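Local coordinates for UPF0131 protein ykqA (Bacillus subtilis, PDB 2QIK) that probably acts as a gamma-glutamylcyclotransferase, an acyltransferase that would release gamma-glutamyl groups in cyclised form, at residues R213-D218 against T231-Q236. Sequence-based numbering, arbitrary orientation.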
loop_
_atom_site.group_PDB
_atom_site.type_symbol
_atom_site.label_atom_id
_atom_site.label_comp_id
_atom_site.label_asym_id
_atom_site.label_seq_id
_atom_site.Cartn_x
_atom_site.Cartn_y
_atom_site.Cartn_z
ATOM N N ARG A 213 4.040 0.319 6.428
ATOM C CA ARG A 213 4.844 -0.063 5.262
ATOM C C ARG A 213 4.535 0.845 4.079
ATOM O O ARG A 213 3.399 1.331 3.940
ATOM C CB ARG A 213 4.518 -1.470 4.833
ATOM C CG ARG A 213 3.152 -1.784 4.446
ATOM C CD ARG A 213 2.979 -3.228 4.049
ATOM N NE ARG A 213 1.720 -3.483 3.554
ATOM C CZ ARG A 213 1.377 -3.443 2.193
ATOM N NH1 ARG A 213 2.221 -3.283 1.210
ATOM N NH2 ARG A 213 0.203 -3.720 1.875
ATOM N N PRO A 214 5.518 1.079 3.195
ATOM C CA PRO A 214 5.223 1.658 1.903
ATOM C C PRO A 214 4.293 0.739 1.144
ATOM O O PRO A 214 4.372 -0.499 1.273
ATOM C CB PRO A 214 6.601 1.769 1.260
ATOM C CG PRO A 214 7.623 1.480 2.294
ATOM C CD PRO A 214 6.943 0.631 3.295
ATOM N N ALA A 215 3.396 1.314 0.365
ATOM C CA ALA A 215 2.454 0.598 -0.426
ATOM C C ALA A 215 2.119 1.404 -1.645
ATOM O O ALA A 215 2.491 2.581 -1.748
ATOM C CB ALA A 215 1.207 0.264 0.390
ATOM N N PHE A 216 1.388 0.825 -2.580
ATOM C CA PHE A 216 1.132 1.446 -3.880
ATOM C C PHE A 216 -0.361 1.357 -4.213
ATOM O O PHE A 216 -0.966 0.286 -3.994
ATOM C CB PHE A 216 1.982 0.826 -4.986
ATOM C CG PHE A 216 3.434 0.977 -4.649
ATOM C CD1 PHE A 216 4.102 2.111 -4.929
ATOM C CD2 PHE A 216 4.059 0.041 -3.846
ATOM C CE1 PHE A 216 5.408 2.306 -4.462
ATOM C CE2 PHE A 216 5.330 0.228 -3.359
ATOM C CZ PHE A 216 5.986 1.363 -3.721
ATOM N N VAL A 217 -0.886 2.441 -4.731
ATOM C CA VAL A 217 -2.260 2.541 -5.143
ATOM C C VAL A 217 -2.333 3.350 -6.401
ATOM O O VAL A 217 -1.519 4.191 -6.693
ATOM C CB VAL A 217 -3.161 3.177 -4.035
ATOM C CG1 VAL A 217 -3.278 2.259 -2.875
ATOM C CG2 VAL A 217 -2.685 4.566 -3.615
ATOM N N ASP A 218 -3.401 3.099 -7.155
ATOM C CA ASP A 218 -3.739 3.882 -8.384
ATOM C C ASP A 218 -4.900 4.795 -8.026
ATOM O O ASP A 218 -5.892 4.355 -7.439
ATOM C CB ASP A 218 -4.169 2.996 -9.547
ATOM C CG ASP A 218 -3.070 2.130 -10.100
ATOM O OD1 ASP A 218 -1.894 2.189 -9.696
ATOM O OD2 ASP A 218 -3.375 1.362 -11.054
ATOM N N THR A 231 1.827 5.247 -0.966
ATOM C CA THR A 231 1.142 5.559 0.273
ATOM C C THR A 231 1.736 4.712 1.380
ATOM O O THR A 231 2.700 4.000 1.136
ATOM C CB THR A 231 -0.387 5.403 0.042
ATOM O OG1 THR A 231 -1.072 6.056 1.118
ATOM C CG2 THR A 231 -0.837 3.997 0.009
ATOM N N PHE A 232 1.218 4.849 2.602
ATOM C CA PHE A 232 1.712 4.076 3.712
ATOM C C PHE A 232 0.539 3.449 4.399
ATOM O O PHE A 232 -0.520 4.079 4.561
ATOM C CB PHE A 232 2.519 4.954 4.695
ATOM C CG PHE A 232 3.778 5.465 4.120
ATOM C CD1 PHE A 232 3.794 6.651 3.430
ATOM C CD2 PHE A 232 4.952 4.732 4.203
ATOM C CE1 PHE A 232 4.939 7.107 2.839
ATOM C CE2 PHE A 232 6.112 5.183 3.639
ATOM C CZ PHE A 232 6.103 6.373 2.942
ATOM N N LEU A 233 0.692 2.155 4.763
ATOM C CA LEU A 233 -0.439 1.365 5.393
ATOM C C LEU A 233 0.047 0.722 6.685
ATOM O O LEU A 233 1.211 0.355 6.792
ATOM C CB LEU A 233 -0.959 0.293 4.426
ATOM C CG LEU A 233 -1.460 0.822 3.091
ATOM C CD1 LEU A 233 -1.735 -0.339 2.152
ATOM C CD2 LEU A 233 -2.641 1.750 3.263
ATOM N N VAL A 234 -0.859 0.653 7.668
ATOM C CA VAL A 234 -0.525 0.094 8.951
ATOM C C VAL A 234 -0.212 -1.377 8.849
ATOM O O VAL A 234 -0.896 -2.147 8.188
ATOM C CB VAL A 234 -1.691 0.324 9.934
ATOM C CG1 VAL A 234 -1.510 -0.409 11.244
ATOM C CG2 VAL A 234 -1.859 1.780 10.216
ATOM N N LEU A 235 0.842 -1.806 9.561
ATOM C CA LEU A 235 1.228 -3.205 9.619
ATOM C C LEU A 235 0.509 -4.036 10.637
ATOM O O LEU A 235 0.079 -5.157 10.322
ATOM C CB LEU A 235 2.767 -3.292 9.785
ATOM C CG LEU A 235 3.488 -3.005 8.509
ATOM C CD1 LEU A 235 4.967 -2.630 8.768
ATOM C CD2 LEU A 235 3.421 -4.205 7.580
ATOM N N GLN A 236 0.324 -3.542 11.836
ATOM C CA GLN A 236 -0.430 -4.301 12.841
ATOM C C GLN A 236 -1.767 -3.590 13.106
ATOM O O GLN A 236 -1.855 -2.614 13.880
ATOM C CB GLN A 236 0.396 -4.256 14.104
ATOM C CG GLN A 236 1.719 -5.066 14.256
ATOM C CD GLN A 236 2.938 -4.811 13.309
ATOM O OE1 GLN A 236 3.785 -3.778 13.395
ATOM N NE2 GLN A 236 3.143 -5.874 12.473
HETATM O O HOH W 1 -0.177 -3.719 5.876
#
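Arg213 and Ala215 pair with Leu233 and Thr231 in an antiparallel beta hairpin, strands 212-221 and 224-234, within the second, C-terminal of the chain's two AIG2-clan regions. Two hydrogen-bonded pairs enclose the non-hydrogen-bonded pair Pro214–Phe232, where proline, lacking an N-H, fits without costing the ladder a bond. Arg213 N and Leu233 O lie 2.9 Å apart with the donor in the carbonyl plane, as in the reciprocal bond; in both bonds between Ala215 and Thr231 the donor stands above the plane of its acceptor carbonyl. Two weaker CA-H...O contacts run from the middle pair to neighbouring carbonyls, Phe232 CA lying 3.2 Å from Arg213 O and Pro214 CA turning to Thr231 O.

Apolar contacts divide between the two faces. On one, Phe232 CE2 meets Pro214 CB at 4.2 Å; on the other, Leu233 CD1 presses tightly on Ala215 CB at 3.5 Å. Farther along, Thr231 CG2 meets Val217 CG2. The extended arginine chain crosses Leu235 at about a right angle, Arg213 CD 3.7 Å from Leu235 CD2.

Thr231 OG1 bonds to Phe131 O, and Arg213 NH2 to Gln30 OE1 on strand 25-34, linking the hairpin to the N-terminal sheet. In the guanidinium plane, a water accepts from Arg213 NE at 3.0 Å and donates to Val234 O.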